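Side-chain contacts in L-Ala-D/L-Glu Epimerase (Escherichia coli, PDB 1JPD), which is an enzyme of the enolase superfamily, with a smaller alpha-plus-beta N-terminal domain ahead of a TIM-barrel-like C-terminal domain: residues V9-W14 / E56-V61; V34-L37 / I42-T45; A63-V68 / N92-A97; L101-Q106 / A111-I116. All coordinates share one frame; numbering follows the deposited sequence.

Contact 1 (V9-W14 / E56-V61)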
loop_
_atom_site.group_PDB
_atom_site.type_symbol
_atom_site.label_atom_id
_atom_site.label_comp_id
_atom_site.label_asym_id
_atom_site.label_seq_id
_atom_site.Cartn_x
_atom_site.Cartn_y
_atom_site.Cartn_z
ATOM N N VAL A 9 20.064 11.276 -6.196
ATOM C CA VAL A 9 19.162 10.221 -6.608
ATOM C C VAL A 9 19.955 8.949 -6.801
ATOM O O VAL A 9 20.947 8.934 -7.526
ATOM C CB VAL A 9 18.456 10.591 -7.931
ATOM C CG1 VAL A 9 17.603 9.432 -8.423
ATOM C CG2 VAL A 9 17.583 11.815 -7.716
ATOM N N PHE A 10 19.539 7.881 -6.136
ATOM C CA PHE A 10 20.236 6.614 -6.289
ATOM C C PHE A 10 19.303 5.415 -6.194
ATOM O O PHE A 10 18.288 5.430 -5.494
ATOM C CB PHE A 10 21.407 6.500 -5.297
ATOM C CG PHE A 10 21.035 6.752 -3.866
ATOM C CD1 PHE A 10 20.798 5.693 -2.999
ATOM C CD2 PHE A 10 20.952 8.050 -3.373
ATOM C CE1 PHE A 10 20.488 5.921 -1.663
ATOM C CE2 PHE A 10 20.638 8.288 -2.033
ATOM C CZ PHE A 10 20.409 7.221 -1.180
ATOM N N GLU A 11 19.673 4.376 -6.925
ATOM C CA GLU A 11 18.901 3.158 -7.026
ATOM C C GLU A 11 19.394 2.068 -6.077
ATOM O O GLU A 11 20.594 1.910 -5.889
ATOM C CB GLU A 11 18.966 2.722 -8.494
ATOM C CG GLU A 11 18.558 1.318 -8.834
ATOM C CD GLU A 11 18.677 1.066 -10.324
ATOM O OE1 GLU A 11 19.634 1.588 -10.932
ATOM O OE2 GLU A 11 17.826 0.347 -10.888
ATOM N N GLU A 12 18.460 1.328 -5.478
ATOM C CA GLU A 12 18.799 0.248 -4.552
ATOM C C GLU A 12 17.982 -1.032 -4.754
ATOM O O GLU A 12 16.754 -1.011 -4.697
ATOM C CB GLU A 12 18.604 0.705 -3.102
ATOM C CG GLU A 12 19.509 1.824 -2.653
ATOM C CD GLU A 12 19.342 2.153 -1.178
ATOM O OE1 GLU A 12 18.266 1.840 -0.604
ATOM O OE2 GLU A 12 20.286 2.739 -0.595
ATOM N N ALA A 13 18.663 -2.152 -4.964
ATOM C CA ALA A 13 17.976 -3.427 -5.131
ATOM C C ALA A 13 18.179 -4.283 -3.880
ATOM O O ALA A 13 19.221 -4.918 -3.719
ATOM C CB ALA A 13 18.506 -4.162 -6.361
ATOM N N TRP A 14 17.181 -4.304 -2.998
ATOM C CA TRP A 14 17.273 -5.078 -1.757
ATOM C C TRP A 14 16.860 -6.542 -1.906
ATOM O O TRP A 14 15.779 -6.846 -2.403
ATOM C CB TRP A 14 16.422 -4.429 -0.661
ATOM C CG TRP A 14 16.818 -3.017 -0.323
ATOM C CD1 TRP A 14 16.598 -1.893 -1.076
ATOM C CD2 TRP A 14 17.468 -2.575 0.874
ATOM N NE1 TRP A 14 17.064 -0.782 -0.415
ATOM C CE2 TRP A 14 17.600 -1.171 0.784
ATOM C CE3 TRP A 14 17.948 -3.230 2.017
ATOM C CZ2 TRP A 14 18.196 -0.409 1.794
ATOM C CZ3 TRP A 14 18.542 -2.472 3.025
ATOM C CH2 TRP A 14 18.658 -1.075 2.904
ATOM N N GLU A 56 6.541 1.455 -15.212
ATOM C CA GLU A 56 7.655 2.135 -14.572
ATOM C C GLU A 56 8.764 1.127 -14.307
ATOM O O GLU A 56 8.518 -0.043 -14.028
ATOM C CB GLU A 56 7.234 2.729 -13.242
ATOM C CG GLU A 56 6.046 3.657 -13.273
ATOM C CD GLU A 56 5.691 4.153 -11.874
ATOM O OE1 GLU A 56 5.738 3.333 -10.921
ATOM O OE2 GLU A 56 5.359 5.351 -11.734
ATOM N N SER A 57 9.993 1.602 -14.400
ATOM C CA SER A 57 11.172 0.788 -14.143
ATOM C C SER A 57 12.062 1.744 -13.360
ATOM O O SER A 57 11.736 2.931 -13.260
ATOM C CB SER A 57 11.835 0.414 -15.462
ATOM O OG SER A 57 12.182 1.597 -16.167
ATOM N N ASP A 58 13.164 1.262 -12.795
ATOM C CA ASP A 58 14.029 2.179 -12.057
ATOM C C ASP A 58 14.550 3.276 -12.984
ATOM O O ASP A 58 14.616 4.445 -12.597
ATOM C CB ASP A 58 15.206 1.440 -11.422
ATOM C CG ASP A 58 14.777 0.518 -10.304
ATOM O OD1 ASP A 58 13.744 0.797 -9.664
ATOM O OD2 ASP A 58 15.483 -0.479 -10.053
ATOM N N ALA A 59 14.912 2.901 -14.210
ATOM C CA ALA A 59 15.420 3.867 -15.186
ATOM C C ALA A 59 14.355 4.914 -15.503
ATOM O O ALA A 59 14.622 6.123 -15.518
ATOM C CB ALA A 59 15.832 3.147 -16.461
ATOM N N SER A 60 13.145 4.424 -15.752
ATOM C CA SER A 60 11.998 5.261 -16.078
ATOM C C SER A 60 11.683 6.303 -15.001
ATOM O O SER A 60 11.428 7.475 -15.299
ATOM C CB SER A 60 10.777 4.371 -16.295
ATOM O OG SER A 60 9.671 5.144 -16.705
ATOM N N VAL A 61 11.695 5.866 -13.745
ATOM C CA VAL A 61 11.408 6.746 -12.624
ATOM C C VAL A 61 12.564 7.697 -12.322
ATOM O O VAL A 61 12.343 8.850 -11.947
ATOM C CB VAL A 61 11.077 5.928 -11.365
ATOM C CG1 VAL A 61 10.771 6.861 -10.208
ATOM C CG2 VAL A 61 9.894 5.012 -11.645
#

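Contact 2 (V34-L37 / I42-T45)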
loop_
_atom_site.group_PDB
_atom_site.type_symbol
_atom_site.label_atom_id
_atom_site.label_comp_id
_atom_site.label_asym_id
_atom_site.label_seq_id
_atom_site.Cartn_x
_atom_site.Cartn_y
_atom_site.Cartn_z
ATOM N N VAL A 34 15.825 5.955 -4.311
ATOM C CA VAL A 34 15.884 6.884 -3.194
ATOM C C VAL A 34 16.248 8.295 -3.637
ATOM O O VAL A 34 17.057 8.484 -4.548
ATOM C CB VAL A 34 16.927 6.439 -2.145
ATOM C CG1 VAL A 34 16.845 7.346 -0.929
ATOM C CG2 VAL A 34 16.706 4.993 -1.755
ATOM N N VAL A 35 15.642 9.278 -2.982
ATOM C CA VAL A 35 15.925 10.673 -3.267
ATOM C C VAL A 35 16.235 11.401 -1.972
ATOM O O VAL A 35 15.404 11.470 -1.063
ATOM C CB VAL A 35 14.746 11.382 -3.942
ATOM C CG1 VAL A 35 15.003 12.894 -3.969
ATOM C CG2 VAL A 35 14.567 10.844 -5.357
ATOM N N GLU A 36 17.438 11.950 -1.896
ATOM C CA GLU A 36 17.865 12.681 -0.717
ATOM C C GLU A 36 17.947 14.171 -1.035
ATOM O O GLU A 36 18.648 14.576 -1.960
ATOM C CB GLU A 36 19.221 12.147 -0.260
ATOM C CG GLU A 36 19.823 12.868 0.923
ATOM C CD GLU A 36 20.967 12.090 1.549
ATOM O OE1 GLU A 36 21.883 12.734 2.100
ATOM O OE2 GLU A 36 20.944 10.837 1.503
ATOM N N LEU A 37 17.208 14.976 -0.277
ATOM C CA LEU A 37 17.192 16.429 -0.457
ATOM C C LEU A 37 17.970 17.084 0.681
ATOM O O LEU A 37 17.991 16.569 1.797
ATOM C CB LEU A 37 15.752 16.958 -0.456
ATOM C CG LEU A 37 14.785 16.423 -1.515
ATOM C CD1 LEU A 37 13.423 17.052 -1.319
ATOM C CD2 LEU A 37 15.311 16.725 -2.902
ATOM N N ILE A 42 19.996 20.112 6.929
ATOM C CA ILE A 42 18.854 19.231 7.075
ATOM C C ILE A 42 18.670 18.398 5.817
ATOM O O ILE A 42 18.658 18.934 4.711
ATOM C CB ILE A 42 17.570 20.035 7.334
ATOM C CG1 ILE A 42 17.839 21.114 8.386
ATOM C CG2 ILE A 42 16.449 19.108 7.807
ATOM C CD1 ILE A 42 18.345 20.583 9.714
ATOM N N LYS A 43 18.539 17.088 5.991
ATOM C CA LYS A 43 18.352 16.180 4.867
ATOM C C LYS A 43 16.938 15.614 4.821
ATOM O O LYS A 43 16.378 15.240 5.848
ATOM C CB LYS A 43 19.351 15.018 4.943
ATOM C CG LYS A 43 20.798 15.402 4.667
ATOM C CD LYS A 43 21.716 14.177 4.643
ATOM C CE LYS A 43 23.164 14.560 4.320
ATOM N NZ LYS A 43 24.073 13.379 4.187
ATOM N N GLY A 44 16.364 15.556 3.625
ATOM C CA GLY A 44 15.032 14.998 3.461
ATOM C C GLY A 44 15.170 13.760 2.596
ATOM O O GLY A 44 15.736 13.828 1.503
ATOM N N THR A 45 14.680 12.622 3.072
ATOM C CA THR A 45 14.800 11.403 2.287
ATOM C C THR A 45 13.466 10.782 1.919
ATOM O O THR A 45 12.602 10.577 2.767
ATOM C CB THR A 45 15.656 10.367 3.015
ATOM O OG1 THR A 45 16.960 10.917 3.243
ATOM C CG2 THR A 45 15.789 9.105 2.174
#

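Contact 3 (A63-V68 / N92-A97)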
loop_
_atom_site.group_PDB
_atom_site.type_symbol
_atom_site.label_atom_id
_atom_site.label_comp_id
_atom_site.label_asym_id
_atom_site.label_seq_id
_atom_site.Cartn_x
_atom_site.Cartn_y
_atom_site.Cartn_z
ATOM N N ALA A 63 14.603 8.895 -14.475
ATOM C CA ALA A 63 14.545 9.908 -15.517
ATOM C C ALA A 63 13.532 10.995 -15.149
ATOM O O ALA A 63 13.812 12.188 -15.303
ATOM C CB ALA A 63 14.173 9.267 -16.848
ATOM N N GLN A 64 12.359 10.595 -14.656
ATOM C CA GLN A 64 11.334 11.569 -14.281
ATOM C C GLN A 64 11.814 12.476 -13.162
ATOM O O GLN A 64 11.530 13.673 -13.164
ATOM C CB GLN A 64 10.046 10.879 -13.826
ATOM C CG GLN A 64 9.368 10.008 -14.861
ATOM C CD GLN A 64 8.052 9.452 -14.353
ATOM O OE1 GLN A 64 7.097 10.197 -14.116
ATOM N NE2 GLN A 64 7.995 8.142 -14.172
ATOM N N ILE A 65 12.540 11.909 -12.201
ATOM C CA ILE A 65 13.031 12.704 -11.079
ATOM C C ILE A 65 14.072 13.719 -11.549
ATOM O O ILE A 65 13.976 14.911 -11.218
ATOM C CB ILE A 65 13.622 11.798 -9.944
ATOM C CG1 ILE A 65 12.541 10.836 -9.439
ATOM C CG2 ILE A 65 14.111 12.663 -8.774
ATOM C CD1 ILE A 65 12.957 9.970 -8.272
ATOM N N MET A 66 15.051 13.255 -12.325
ATOM C CA MET A 66 16.091 14.143 -12.840
ATOM C C MET A 66 15.418 15.301 -13.555
ATOM O O MET A 66 15.730 16.466 -13.312
ATOM C CB MET A 66 17.002 13.421 -13.838
ATOM C CG MET A 66 17.713 12.186 -13.310
ATOM S SD MET A 66 18.472 12.422 -11.693
ATOM C CE MET A 66 19.418 13.928 -11.950
ATOM N N SER A 67 14.482 14.967 -14.434
ATOM C CA SER A 67 13.758 15.962 -15.211
ATOM C C SER A 67 13.275 17.129 -14.364
ATOM O O SER A 67 12.989 18.202 -14.891
ATOM C CB SER A 67 12.544 15.326 -15.885
ATOM O OG SER A 67 11.401 15.436 -15.051
ATOM N N VAL A 68 13.170 16.933 -13.058
ATOM C CA VAL A 68 12.693 18.016 -12.221
ATOM C C VAL A 68 13.693 18.427 -11.134
ATOM O O VAL A 68 13.361 19.183 -10.214
ATOM C CB VAL A 68 11.318 17.652 -11.601
ATOM C CG1 VAL A 68 11.492 16.668 -10.456
ATOM C CG2 VAL A 68 10.606 18.907 -11.152
ATOM N N ASN A 92 6.223 10.134 -5.972
ATOM C CA ASN A 92 6.158 9.628 -4.607
ATOM C C ASN A 92 7.467 9.860 -3.858
ATOM O O ASN A 92 7.457 10.335 -2.715
ATOM C CB ASN A 92 5.806 8.140 -4.601
ATOM C CG ASN A 92 5.588 7.601 -3.197
ATOM O OD1 ASN A 92 5.052 8.299 -2.326
ATOM N ND2 ASN A 92 5.988 6.350 -2.972
ATOM N N ALA A 93 8.592 9.536 -4.492
ATOM C CA ALA A 93 9.886 9.740 -3.850
ATOM C C ALA A 93 10.106 11.225 -3.535
ATOM O O ALA A 93 10.521 11.577 -2.427
ATOM C CB ALA A 93 10.999 9.228 -4.734
ATOM N N LEU A 94 9.814 12.097 -4.496
ATOM C CA LEU A 94 10.006 13.527 -4.276
ATOM C C LEU A 94 9.068 14.105 -3.226
ATOM O O LEU A 94 9.497 14.837 -2.326
ATOM C CB LEU A 94 9.844 14.290 -5.589
ATOM C CG LEU A 94 10.914 13.925 -6.613
ATOM C CD1 LEU A 94 10.663 14.668 -7.910
ATOM C CD2 LEU A 94 12.286 14.246 -6.048
ATOM N N ASP A 95 7.787 13.778 -3.341
ATOM C CA ASP A 95 6.798 14.275 -2.397
ATOM C C ASP A 95 7.174 13.835 -0.984
ATOM O O ASP A 95 7.137 14.629 -0.046
ATOM C CB ASP A 95 5.401 13.763 -2.780
ATOM C CG ASP A 95 4.303 14.321 -1.888
ATOM O OD1 ASP A 95 3.957 13.679 -0.877
ATOM O OD2 ASP A 95 3.784 15.412 -2.190
ATOM N N CYS A 96 7.558 12.573 -0.832
ATOM C CA CYS A 96 7.938 12.082 0.481
ATOM C C CYS A 96 9.231 12.730 0.945
ATOM O O CYS A 96 9.363 13.065 2.117
ATOM C CB CYS A 96 8.076 10.558 0.471
ATOM S SG CYS A 96 6.491 9.706 0.282
ATOM N N ALA A 97 10.184 12.913 0.036
ATOM C CA ALA A 97 11.443 13.548 0.407
ATOM C C ALA A 97 11.175 14.972 0.913
ATOM O O ALA A 97 11.800 15.417 1.871
ATOM C CB ALA A 97 12.388 13.576 -0.778
#

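Contact 4 (L101-Q106 / A111-I116)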
loop_
_atom_site.group_PDB
_atom_site.type_symbol
_atom_site.label_atom_id
_atom_site.label_comp_id
_atom_site.label_asym_id
_atom_site.label_seq_id
_atom_site.Cartn_x
_atom_site.Cartn_y
_atom_site.Cartn_z
ATOM N N LEU A 101 11.831 16.498 4.722
ATOM C CA LEU A 101 12.592 17.728 4.866
ATOM C C LEU A 101 11.797 18.790 5.620
ATOM O O LEU A 101 12.339 19.501 6.462
ATOM C CB LEU A 101 12.966 18.271 3.493
ATOM C CG LEU A 101 13.717 19.604 3.471
ATOM C CD1 LEU A 101 15.109 19.440 4.077
ATOM C CD2 LEU A 101 13.810 20.086 2.033
ATOM N N ALA A 102 10.511 18.903 5.313
ATOM C CA ALA A 102 9.673 19.893 5.976
ATOM C C ALA A 102 9.465 19.580 7.464
ATOM O O ALA A 102 9.184 20.478 8.261
ATOM C CB ALA A 102 8.325 19.997 5.261
ATOM N N ALA A 103 9.606 18.316 7.845
ATOM C CA ALA A 103 9.419 17.938 9.240
ATOM C C ALA A 103 10.712 18.072 10.027
ATOM O O ALA A 103 10.695 18.489 11.182
ATOM C CB ALA A 103 8.901 16.514 9.335
ATOM N N ARG A 104 11.829 17.709 9.408
ATOM C CA ARG A 104 13.117 17.809 10.076
ATOM C C ARG A 104 13.492 19.270 10.270
ATOM O O ARG A 104 14.155 19.619 11.245
ATOM C CB ARG A 104 14.200 17.097 9.269
ATOM C CG ARG A 104 14.147 15.588 9.360
ATOM C CD ARG A 104 14.957 14.952 8.243
ATOM N NE ARG A 104 15.008 13.501 8.360
ATOM C CZ ARG A 104 15.669 12.860 9.316
ATOM N NH1 ARG A 104 16.335 13.547 10.229
ATOM N NH2 ARG A 104 15.660 11.537 9.365
ATOM N N ARG A 105 13.064 20.122 9.340
ATOM C CA ARG A 105 13.353 21.549 9.430
ATOM C C ARG A 105 12.515 22.212 10.515
ATOM O O ARG A 105 12.533 23.430 10.666
ATOM C CB ARG A 105 13.102 22.244 8.091
ATOM C CG ARG A 105 14.216 22.046 7.090
ATOM C CD ARG A 105 13.892 22.655 5.728
ATOM N NE ARG A 105 13.938 24.115 5.718
ATOM C CZ ARG A 105 12.958 24.903 6.143
ATOM N NH1 ARG A 105 11.834 24.380 6.619
ATOM N NH2 ARG A 105 13.100 26.220 6.084
ATOM N N GLN A 106 11.773 21.405 11.262
ATOM C CA GLN A 106 10.952 21.915 12.346
ATOM C C GLN A 106 11.158 21.014 13.544
ATOM O O GLN A 106 10.449 21.109 14.548
ATOM C CB GLN A 106 9.482 21.930 11.950
ATOM C CG GLN A 106 9.213 22.741 10.713
ATOM C CD GLN A 106 7.765 23.150 10.600
ATOM O OE1 GLN A 106 7.309 23.568 9.534
ATOM N NE2 GLN A 106 7.031 23.043 11.705
ATOM N N ALA A 111 4.450 12.634 11.807
ATOM C CA ALA A 111 3.143 12.578 12.443
ATOM C C ALA A 111 2.759 13.908 13.095
ATOM O O ALA A 111 1.638 14.389 12.919
ATOM C CB ALA A 111 3.111 11.455 13.475
ATOM N N ASP A 112 3.685 14.507 13.838
ATOM C CA ASP A 112 3.393 15.769 14.503
ATOM C C ASP A 112 3.254 16.931 13.528
ATOM O O ASP A 112 2.446 17.838 13.740
ATOM C CB ASP A 112 4.465 16.081 15.551
ATOM C CG ASP A 112 4.408 15.132 16.737
ATOM O OD1 ASP A 112 3.291 14.894 17.249
ATOM O OD2 ASP A 112 5.473 14.630 17.160
ATOM N N LEU A 113 4.039 16.909 12.459
ATOM C CA LEU A 113 3.955 17.972 11.469
ATOM C C LEU A 113 2.521 17.993 10.946
ATOM O O LEU A 113 1.891 19.047 10.877
ATOM C CB LEU A 113 4.936 17.711 10.322
ATOM C CG LEU A 113 5.006 18.754 9.206
ATOM C CD1 LEU A 113 5.417 20.094 9.784
ATOM C CD2 LEU A 113 6.003 18.306 8.151
ATOM N N ILE A 114 2.008 16.818 10.588
ATOM C CA ILE A 114 0.643 16.707 10.083
ATOM C C ILE A 114 -0.306 17.037 11.222
ATOM O O ILE A 114 -1.313 17.718 11.029
ATOM C CB ILE A 114 0.313 15.276 9.610
ATOM C CG1 ILE A 114 1.355 14.794 8.602
ATOM C CG2 ILE A 114 -1.088 15.246 9.001
ATOM C CD1 ILE A 114 1.315 15.526 7.314
ATOM N N GLY A 115 0.024 16.536 12.408
ATOM C CA GLY A 115 -0.806 16.776 13.568
ATOM C C GLY A 115 -1.749 15.628 13.877
ATOM O O GLY A 115 -2.838 15.842 14.417
ATOM N N ILE A 116 -1.347 14.410 13.529
ATOM C CA ILE A 116 -2.173 13.234 13.805
ATOM C C ILE A 116 -1.462 12.377 14.848
ATOM O O ILE A 116 -0.251 12.495 15.034
ATOM C CB ILE A 116 -2.431 12.392 12.519
ATOM C CG1 ILE A 116 -1.114 11.937 11.899
ATOM C CG2 ILE A 116 -3.210 13.208 11.507
ATOM C CD1 ILE A 116 -0.481 10.769 12.607
#

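Contact 1 (V9-W14 / E56-V61)
Glu11 and Asp58 make up the contact between strand 9-14 and the start of the helix at 58-61, and two carboxylates do all of the touching. The close part rests on a single approach, Glu11 OE2 to Asp58 OD2 at 2.6 Å. One of the acids probably carries a proton, but at 2.6 Å resolution, and with OE2 also crowding the Asp58 methylene, the exact spacing is doubtful. The carboxylate planes are 89° apart, so the groups meet crosswise. Glu11 gets there because CG lies anti to its backbone N (chi1 165°) and the chain runs out extended toward the helix. The rest is loose: only 90 Å² is buried in total, and Glu11 is exposed whereas Asp58 is buried. Ser57 caps the helix, Ser60 N donating to Ser57 OG at 3.0 Å, which fixes the turn carrying Asp58. Arg31 lies at long, weak ion-pair range from both acids and may partly offset their charge. Around this pair, strand 6-15 forms the edge of the three-stranded sheet beside strand 29-39, and Val9 and Glu11 pack against Met62 of helix 58-66.

Contact 2 (V34-L37 / I42-T45)
Leu37 and Gly44 form the hydrogen-bonded pair of this antiparallel ladder, exchanging two backbone bonds: Leu37 N to Gly44 O at 2.6 Å, with N-H...O at 175°, and Gly44 N to Leu37 O, also 2.6 Å. The next pair, Glu36 with Thr45, is non-hydrogen-bonded, with CA atoms 4.5 Å apart, and its side chains project to the face opposite Leu37. On that face Val34 CG1 meets Thr45 CG2 at 3.7 Å, methyl against methyl. In Glu36 a chi1 of 177° swings CG away from the backbone N, and the stretched chain carries OE1 across to Lys43, extended beyond CG. NZ of Lys43 reaches Glu36 OE1 at 3.1 Å, a salt bridge whose hydrogen bond is weak. Further out, Leu37 rests on Ala97 and Leu98 of helix 89-104, Asp100 OD1 accepts from Thr45 N, and Glu36 is backbone-bonded to Lys8 of strand 6-15. The N-to-C directions of the two segments differ by 158°, the antiparallel course of the hairpin 29-39/42-48. Chemically, the register is set by the two main-chain bonds of the buried Leu37-Gly44 pair, while the weak ion pair at the partly exposed Glu36 and exposed Lys43 probably adds little.

Contact 3 (A63-V68 / N92-A97)
Ile65, Val68, Ala93 and Leu94 bring helix 58-66 and the residues just after it against helix 89-104, and everything that crosses between 63-68 and 92-97 is apolar. Leu94 is the central element. Ile65 CG2 lies 3.6 Å from Leu94 CD2, the two side chains sliding past each other in opposite directions, so that they lie alongside and do not collide head-on. The other Leu94 methyl, CD1, faces Val68 CG1 tip to tip; the modelled separation of 3.3 Å is short, and at this resolution its exact value carries little weight. Ile65 reaches farther with its long branch, since CG1 stands anti to the carbonyl carbon (chi1 -59°) and chi2 is extended at -176°, bringing CD1 to 4.1 Å from Ala93 CB. Polar interactions stay within each segment or lead elsewhere. Ser67 OG donates to Gln64 O at 2.6 Å and Ser67 N bonds to Ala63 O, so backbone and side chain both hold this turn. On helix 89-104, Asn92 ND2 and Asp95 OD2 bond to Asp252 and Thr258, residues of the barrel-type C-terminal region. The apolar patch itself is buried: Ile65 and Leu94 both lean on Val35 of strand 29-39, Val68, the N-cap of helix 69-73, touches Ile84, and Leu94 meets Leu81, so helix 78-84 covers the Val68-Leu94 end of the patch.

Contact 4 (L101-Q106 / A111-I116)
Leu113 alone answers for helix 110-114 here: Ala102, Ala103 and Gln106 all converge on its two methyl groups, and it accounts for 86 of the 146 Å² buried. With chi1 at -178° its CG is turned away from the backbone N, and its two methyls meet different partners. CD2 lies against the last turn of helix 89-104, 3.6 Å from Ala103 CB and equally near Ala103 CA, with Ala102 CB farther off at 4.1 Å. With only CB on Ala102 and Ala103, the segments approach closely, the Ala103 and Leu113 CA atoms being 5.9 Å apart. CD1 instead takes the amide end of Gln106, lying 3.9 Å from both its NE2 and its CD; the glutamine and leucine side chains cross at about a right angle, and Gln106 is itself exposed. The two segments are joined by a short connection between consecutive helices. Helix 110-114 stops in a Schellman motif, in which Ile116 N bonds to Ala111 O at 3.0 Å and Gly115 N points to Asp112 O as well as bonding Ala111 O, with Gly115 at positive phi (98°) as the C-prime residue. Ala111 O thus serves two donors. Helix 89-104 closes with Arg105 N bonded to Leu101 O and Gln106 N to Ala103 O. Beyond the pair, Leu113 and Ile114 both touch Trp99, one turn earlier on helix 89-104, while Leu101 and Arg105 turn to Ile42 of strand 42-48.

In the fold
From the N terminus, strand 6-15 opens the loop that contact 1 closes at helix 58-66. Nested inside it, contact 2 closes the hairpin of strands 29-39 and 42-48; a probable hydrogen bond, Val34 N to Phe10 O at 2.8 Å, joins strand 29-39 to strand 6-15, completing the three-stranded sheet. Contact 3 follows in series, closing the loop from 68 to 92 and tying helix 58-66, which contact 1 also uses, to helix 89-104; it packs on contact 2 where Ala97 CB meets Val35 O. Contact 4 comes last, closing the short loop from 106 to 111, and touches contact 2 through Ile42 and Arg104. No two contacts cross along the chain. Together they join sheet and helices of the N-terminal domain.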